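Local coordinates for protein cytochrome oxidase subunit II (Rhodothermus marinus, PDB 1W2L) that carries a covalently attached heme c in the cytochrome c domain of a caa3 oxygen reductase, probably passing electrons on toward the oxidase core, at residues A[35-47]-A[56-70]. Numbering follows the deposited sequence.
Sequences KGLYGSTRTFEDG and YLRESILQPGAKVVQ. With HEC (heme c), chain B; ACT (acetate ion), chain D.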
loop_
_atom_site.group_PDB
_atom_site.type_symbol
_atom_site.label_atom_id
_atom_site.label_comp_id
_atom_site.label_asym_id
_atom_site.label_seq_id
_atom_site.Cartn_x
_atom_site.Cartn_y
_atom_site.Cartn_z
ATOM N N LYS A 35 -8.462 -1.817 2.936
ATOM C CA LYS A 35 -9.728 -1.306 3.407
ATOM C C LYS A 35 -9.533 -0.400 4.608
ATOM O O LYS A 35 -9.093 -0.772 5.682
ATOM C CB LYS A 35 -10.722 -2.439 3.687
ATOM C CG LYS A 35 -12.119 -1.888 4.022
ATOM C CD LYS A 35 -13.101 -2.989 4.356
ATOM C CE LYS A 35 -14.419 -2.442 4.908
ATOM N NZ LYS A 35 -15.230 -3.514 5.518
ATOM N N GLY A 36 -9.902 0.887 4.377
ATOM C CA GLY A 36 -9.784 1.860 5.428
ATOM C C GLY A 36 -8.372 2.403 5.643
ATOM O O GLY A 36 -8.114 3.178 6.589
ATOM N N LEU A 37 -7.399 1.999 4.825
ATOM C CA LEU A 37 -6.032 2.382 5.039
ATOM C C LEU A 37 -5.808 3.883 4.885
ATOM O O LEU A 37 -5.252 4.566 5.740
ATOM C CB LEU A 37 -5.105 1.609 4.087
ATOM C CG LEU A 37 -3.677 2.087 3.992
ATOM C CD1 LEU A 37 -3.003 2.130 5.366
ATOM C CD2 LEU A 37 -2.875 1.219 3.029
ATOM N N TYR A 38 -6.223 4.464 3.752
ATOM C CA TYR A 38 -6.004 5.870 3.498
ATOM C C TYR A 38 -6.739 6.719 4.517
ATOM O O TYR A 38 -7.953 6.589 4.654
ATOM C CB TYR A 38 -6.450 6.234 2.085
ATOM C CG TYR A 38 -6.221 7.679 1.745
ATOM C CD1 TYR A 38 -4.939 8.207 1.587
ATOM C CD2 TYR A 38 -7.258 8.589 1.566
ATOM C CE1 TYR A 38 -4.706 9.526 1.278
ATOM C CE2 TYR A 38 -7.053 9.901 1.237
ATOM C CZ TYR A 38 -5.788 10.390 1.094
ATOM O OH TYR A 38 -5.614 11.699 0.770
ATOM N N GLY A 39 -5.974 7.576 5.170
ATOM C CA GLY A 39 -6.473 8.439 6.226
ATOM C C GLY A 39 -6.495 7.828 7.602
ATOM O O GLY A 39 -6.892 8.540 8.521
ATOM N N SER A 40 -6.014 6.600 7.766
ATOM C CA SER A 40 -5.898 5.955 9.067
ATOM C C SER A 40 -4.584 6.277 9.742
ATOM O O SER A 40 -3.651 6.705 9.067
ATOM C CB SER A 40 -6.072 4.445 8.918
ATOM O OG SER A 40 -4.977 3.839 8.267
ATOM N N THR A 41 -4.427 6.117 11.035
ATOM C CA THR A 41 -3.152 6.272 11.739
ATOM C C THR A 41 -2.407 4.933 11.758
ATOM O O THR A 41 -3.042 3.914 11.992
ATOM C CB THR A 41 -3.393 6.796 13.170
ATOM O OG1 THR A 41 -3.883 8.136 13.032
ATOM C CG2 THR A 41 -2.125 6.887 13.976
ATOM N N ARG A 42 -1.122 4.943 11.457
ATOM C CA ARG A 42 -0.244 3.798 11.472
ATOM C C ARG A 42 0.765 3.889 12.618
ATOM O O ARG A 42 1.306 4.960 12.863
ATOM C CB ARG A 42 0.505 3.638 10.150
ATOM C CG ARG A 42 -0.283 3.870 8.899
ATOM C CD ARG A 42 -1.587 3.148 8.790
ATOM N NE ARG A 42 -1.485 1.710 8.782
ATOM C CZ ARG A 42 -2.039 0.814 9.550
ATOM N NH1 ARG A 42 -1.793 -0.472 9.307
ATOM N NH2 ARG A 42 -2.842 1.153 10.567
ATOM N N THR A 43 1.038 2.758 13.230
ATOM C CA THR A 43 2.103 2.650 14.227
ATOM C C THR A 43 3.206 1.765 13.673
ATOM O O THR A 43 2.883 0.663 13.186
ATOM C CB THR A 43 1.585 2.068 15.552
ATOM O OG1 THR A 43 0.571 2.971 15.994
ATOM C CG2 THR A 43 2.709 2.022 16.588
ATOM N N PHE A 44 4.442 2.190 13.754
ATOM C CA PHE A 44 5.563 1.435 13.212
ATOM C C PHE A 44 6.299 0.638 14.252
ATOM O O PHE A 44 6.085 0.756 15.451
ATOM C CB PHE A 44 6.495 2.427 12.490
ATOM C CG PHE A 44 5.740 3.221 11.456
ATOM C CD1 PHE A 44 5.169 2.583 10.393
ATOM C CD2 PHE A 44 5.592 4.574 11.586
ATOM C CE1 PHE A 44 4.435 3.285 9.472
ATOM C CE2 PHE A 44 4.873 5.318 10.657
ATOM C CZ PHE A 44 4.293 4.644 9.596
ATOM N N GLU A 45 7.242 -0.201 13.781
ATOM C CA GLU A 45 7.914 -1.132 14.667
ATOM C C GLU A 45 8.664 -0.359 15.774
ATOM O O GLU A 45 8.849 -0.972 16.807
ATOM C CB GLU A 45 8.872 -2.061 13.960
ATOM C CG GLU A 45 8.759 -2.457 12.537
ATOM C CD GLU A 45 10.046 -3.108 12.033
ATOM O OE1 GLU A 45 10.067 -4.357 11.993
ATOM O OE2 GLU A 45 11.002 -2.342 11.717
ATOM N N ASP A 46 9.050 0.875 15.522
ATOM C CA ASP A 46 9.749 1.700 16.505
ATOM C C ASP A 46 8.831 2.484 17.432
ATOM O O ASP A 46 9.346 3.221 18.276
ATOM C CB ASP A 46 10.646 2.741 15.829
ATOM C CG ASP A 46 9.884 3.340 14.644
ATOM O OD1 ASP A 46 8.778 3.872 14.850
ATOM O OD2 ASP A 46 10.381 3.264 13.500
ATOM N N GLY A 47 7.521 2.346 17.313
ATOM C CA GLY A 47 6.595 2.977 18.217
ATOM C C GLY A 47 6.141 4.344 17.731
ATOM O O GLY A 47 5.187 4.921 18.266
ATOM N N TYR A 56 2.759 8.905 2.464
ATOM C CA TYR A 56 3.037 7.642 3.127
ATOM C C TYR A 56 2.798 6.456 2.215
ATOM O O TYR A 56 3.568 5.495 2.223
ATOM C CB TYR A 56 2.191 7.523 4.414
ATOM C CG TYR A 56 2.234 6.118 4.970
ATOM C CD1 TYR A 56 3.375 5.693 5.633
ATOM C CD2 TYR A 56 1.228 5.216 4.796
ATOM C CE1 TYR A 56 3.472 4.411 6.135
ATOM C CE2 TYR A 56 1.314 3.928 5.296
ATOM C CZ TYR A 56 2.442 3.522 5.967
ATOM O OH TYR A 56 2.567 2.260 6.466
ATOM N N LEU A 57 1.724 6.482 1.452
ATOM C CA LEU A 57 1.451 5.391 0.529
ATOM C C LEU A 57 2.557 5.301 -0.516
ATOM O O LEU A 57 3.030 4.223 -0.849
ATOM C CB LEU A 57 0.073 5.551 -0.096
ATOM C CG LEU A 57 -1.107 5.510 0.869
ATOM C CD1 LEU A 57 -2.422 5.727 0.114
ATOM C CD2 LEU A 57 -1.134 4.205 1.631
ATOM N N ARG A 58 2.978 6.442 -1.047
ATOM C CA ARG A 58 4.028 6.504 -2.058
ATOM C C ARG A 58 5.315 5.932 -1.483
ATOM O O ARG A 58 5.991 5.117 -2.151
ATOM C CB ARG A 58 4.185 7.944 -2.629
ATOM C CG ARG A 58 5.244 8.194 -3.658
ATOM C CD ARG A 58 5.305 9.734 -3.921
ATOM N NE ARG A 58 6.440 9.835 -4.853
ATOM C CZ ARG A 58 6.448 9.627 -6.131
ATOM N NH1 ARG A 58 5.276 9.291 -6.699
ATOM N NH2 ARG A 58 7.585 9.760 -6.844
ATOM N N GLU A 59 5.685 6.353 -0.303
ATOM C CA GLU A 59 6.913 5.932 0.375
ATOM C C GLU A 59 6.860 4.416 0.636
ATOM O O GLU A 59 7.828 3.682 0.509
ATOM C CB GLU A 59 7.178 6.621 1.689
ATOM C CG GLU A 59 8.341 6.198 2.555
ATOM C CD GLU A 59 8.407 6.439 4.040
ATOM O OE1 GLU A 59 7.438 6.256 4.842
ATOM O OE2 GLU A 59 9.513 6.835 4.509
ATOM N N SER A 60 5.700 3.918 1.037
ATOM C CA SER A 60 5.518 2.519 1.331
ATOM C C SER A 60 5.744 1.645 0.085
ATOM O O SER A 60 6.304 0.535 0.219
ATOM C CB SER A 60 4.114 2.263 1.884
ATOM O OG SER A 60 3.933 2.834 3.148
ATOM N N ILE A 61 5.357 2.135 -1.058
ATOM C CA ILE A 61 5.466 1.392 -2.311
ATOM C C ILE A 61 6.855 1.532 -2.911
ATOM O O ILE A 61 7.464 0.539 -3.341
ATOM C CB ILE A 61 4.362 1.882 -3.294
ATOM C CG1 ILE A 61 2.973 1.558 -2.752
ATOM C CG2 ILE A 61 4.573 1.279 -4.672
ATOM C CD1 ILE A 61 1.844 2.259 -3.479
ATOM N N LEU A 62 7.385 2.740 -2.973
ATOM C CA LEU A 62 8.642 3.076 -3.615
ATOM C C LEU A 62 9.868 2.961 -2.767
ATOM O O LEU A 62 10.969 2.796 -3.322
ATOM C CB LEU A 62 8.659 4.495 -4.187
ATOM C CG LEU A 62 7.696 4.719 -5.346
ATOM C CD1 LEU A 62 7.678 6.180 -5.721
ATOM C CD2 LEU A 62 8.122 3.883 -6.555
ATOM N N GLN A 63 9.683 2.968 -1.468
ATOM C CA GLN A 63 10.763 2.760 -0.516
ATOM C C GLN A 63 10.345 1.646 0.426
ATOM O O GLN A 63 10.344 1.863 1.623
ATOM C CB GLN A 63 11.143 4.060 0.220
ATOM C CG GLN A 63 11.518 5.253 -0.651
ATOM C CD GLN A 63 11.591 6.499 0.254
ATOM O OE1 GLN A 63 10.781 7.411 0.134
ATOM N NE2 GLN A 63 12.550 6.470 1.153
ATOM N N PRO A 64 10.107 0.432 -0.120
ATOM C CA PRO A 64 9.669 -0.691 0.699
ATOM C C PRO A 64 10.730 -0.978 1.757
ATOM O O PRO A 64 11.926 -0.889 1.479
ATOM C CB PRO A 64 9.595 -1.773 -0.375
ATOM C CG PRO A 64 10.709 -1.462 -1.319
ATOM C CD PRO A 64 10.381 0.016 -1.512
ATOM N N GLY A 65 10.244 -1.300 2.945
ATOM C CA GLY A 65 11.111 -1.683 4.030
ATOM C C GLY A 65 11.593 -0.451 4.775
ATOM O O GLY A 65 12.137 -0.663 5.851
ATOM N N ALA A 66 11.426 0.779 4.284
ATOM C CA ALA A 66 11.908 1.937 5.064
ATOM C C ALA A 66 11.152 2.230 6.353
ATOM O O ALA A 66 11.807 2.537 7.357
ATOM C CB ALA A 66 11.907 3.188 4.170
ATOM N N LYS A 67 9.822 2.185 6.451
ATOM C CA LYS A 67 9.093 2.290 7.717
ATOM C C LYS A 67 8.157 1.061 7.740
ATOM O O LYS A 67 7.453 0.869 6.715
ATOM C CB LYS A 67 8.231 3.506 7.945
ATOM C CG LYS A 67 8.931 4.792 8.332
ATOM C CD LYS A 67 7.954 5.928 8.591
ATOM C CE LYS A 67 8.568 7.317 8.414
ATOM N NZ LYS A 67 7.835 8.417 9.094
ATOM N N VAL A 68 8.151 0.278 8.756
ATOM C CA VAL A 68 7.406 -0.981 8.786
ATOM C C VAL A 68 6.314 -0.961 9.840
ATOM O O VAL A 68 6.604 -0.722 11.015
ATOM C CB VAL A 68 8.368 -2.152 9.062
ATOM C CG1 VAL A 68 7.668 -3.506 9.070
ATOM C CG2 VAL A 68 9.510 -2.146 8.058
ATOM N N VAL A 69 5.082 -1.267 9.444
ATOM C CA VAL A 69 3.951 -1.313 10.388
ATOM C C VAL A 69 4.224 -2.334 11.478
ATOM O O VAL A 69 4.650 -3.470 11.225
ATOM C CB VAL A 69 2.651 -1.613 9.613
ATOM C CG1 VAL A 69 1.468 -1.744 10.541
ATOM C CG2 VAL A 69 2.399 -0.562 8.547
ATOM N N GLN A 70 3.972 -1.941 12.725
ATOM C CA GLN A 70 4.221 -2.881 13.841
ATOM C C GLN A 70 3.400 -4.145 13.661
ATOM O O GLN A 70 2.230 -4.181 13.277
ATOM C CB GLN A 70 3.933 -2.124 15.118
ATOM C CG GLN A 70 2.633 -2.376 15.749
ATOM C CD GLN A 70 2.369 -1.712 17.086
ATOM O OE1 GLN A 70 3.288 -1.425 17.842
ATOM N NE2 GLN A 70 1.099 -1.485 17.303
HETATM FE FE HEC B . 2.634 -4.207 0.691
HETATM C CHA HEC B . 2.766 -2.677 3.742
HETATM C CHB HEC B . 1.367 -1.354 -0.676
HETATM C CHC HEC B . 2.597 -5.712 -2.348
HETATM C CHD HEC B . 3.546 -7.163 2.147
HETATM N NA HEC B . 2.182 -2.367 1.402
HETATM C C1A HEC B . 2.339 -1.922 2.701
HETATM C C2A HEC B . 1.746 -0.611 2.778
HETATM C C3A HEC B . 1.406 -0.224 1.541
HETATM C C4A HEC B . 1.666 -1.335 0.639
HETATM C CMA HEC B . 0.710 1.064 1.100
HETATM C CAA HEC B . 1.501 0.116 4.106
HETATM C CBA HEC B . 0.207 -0.475 4.661
HETATM C CGA HEC B . -0.290 0.060 6.048
HETATM O O1A HEC B . -1.172 -0.614 6.521
HETATM O O2A HEC B . 0.298 1.057 6.547
HETATM N NB HEC B . 2.073 -3.638 -1.161
HETATM C C1B HEC B . 1.558 -2.466 -1.480
HETATM C C2B HEC B . 1.224 -2.420 -2.923
HETATM C C3B HEC B . 1.645 -3.636 -3.399
HETATM C C4B HEC B . 2.137 -4.417 -2.311
HETATM C CMB HEC B . 0.559 -1.308 -3.622
HETATM C CAB HEC B . 1.603 -4.148 -4.820
HETATM C CBB HEC B . 2.344 -3.164 -5.758
HETATM N NC HEC B . 3.038 -6.032 0.010
HETATM C C1C HEC B . 2.937 -6.453 -1.315
HETATM C C2C HEC B . 3.282 -7.897 -1.344
HETATM C C3C HEC B . 3.547 -8.282 -0.100
HETATM C C4C HEC B . 3.421 -7.140 0.760
HETATM C CMC HEC B . 3.260 -8.706 -2.641
HETATM C CAC HEC B . 3.771 -9.703 0.433
HETATM C CBC HEC B . 4.935 -10.488 -0.124
HETATM N ND HEC B . 3.109 -4.778 2.568
HETATM C C1D HEC B . 3.417 -6.045 2.962
HETATM C C2D HEC B . 3.594 -6.097 4.395
HETATM C C3D HEC B . 3.397 -4.844 4.800
HETATM C C4D HEC B . 3.099 -4.005 3.699
HETATM C CMD HEC B . 3.902 -7.316 5.158
HETATM C CAD HEC B . 3.464 -4.330 6.292
HETATM C CBD HEC B . 4.900 -4.065 6.736
HETATM C CGD HEC B . 5.402 -2.774 6.183
HETATM O O1D HEC B . 6.318 -2.760 5.311
HETATM O O2D HEC B . 4.855 -1.700 6.576
HETATM C C ACT D . -2.829 13.636 1.662
HETATM O O ACT D . -3.126 12.471 1.284
HETATM O OXT ACT D . -1.762 14.194 1.859
HETATM C CH3 ACT D . -4.077 14.542 1.903
HETATM O O HOH W 1 5.862 -0.575 18.256
HETATM O O HOH W 2 9.962 0.880 10.991
#
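Arg42 and Tyr56 converge on one propionate of heme c, in the propionate-binding wall of a cytochrome c fold where strand 41-43 meets helix 54-62 and the loop after it. Tyr56 OH donates to heme O2A at 2.6 Å. Arg42 NE reaches the same oxygen at 2.9 Å, with O2A in the guanidinium plane and an N-H...O angle of 166°; the bends at chi2 and chi3 fold the chain back to it. With an alanine here in place of Arg42, the propionate would probably lose a charge and the NE bond that help fix it, and the Tyr56 ring its packing beside CE2. The tight part continues at buried Phe44: CZ lies 3.6 Å from Tyr56 CE1, the planes inclined at 41°, and CD of Lys67 sits over one ring face, 4.0 Å from the centroid, a CH-pi contact. Val69 N turns to the other propionate, donating to heme O2D. The contact opens to solvent at exposed Glu45 and Gln70, where two backbone hydrogen bonds hold it: Gln70 N to Thr43 O is nearly straight at 177°, Glu45 N to Val68 O more bent. Glu45 CG also packs against Val68 CB. On this outer edge the Gln70 amide lies alongside Thr43, its OE1 3.7 Å from Thr43 CG2.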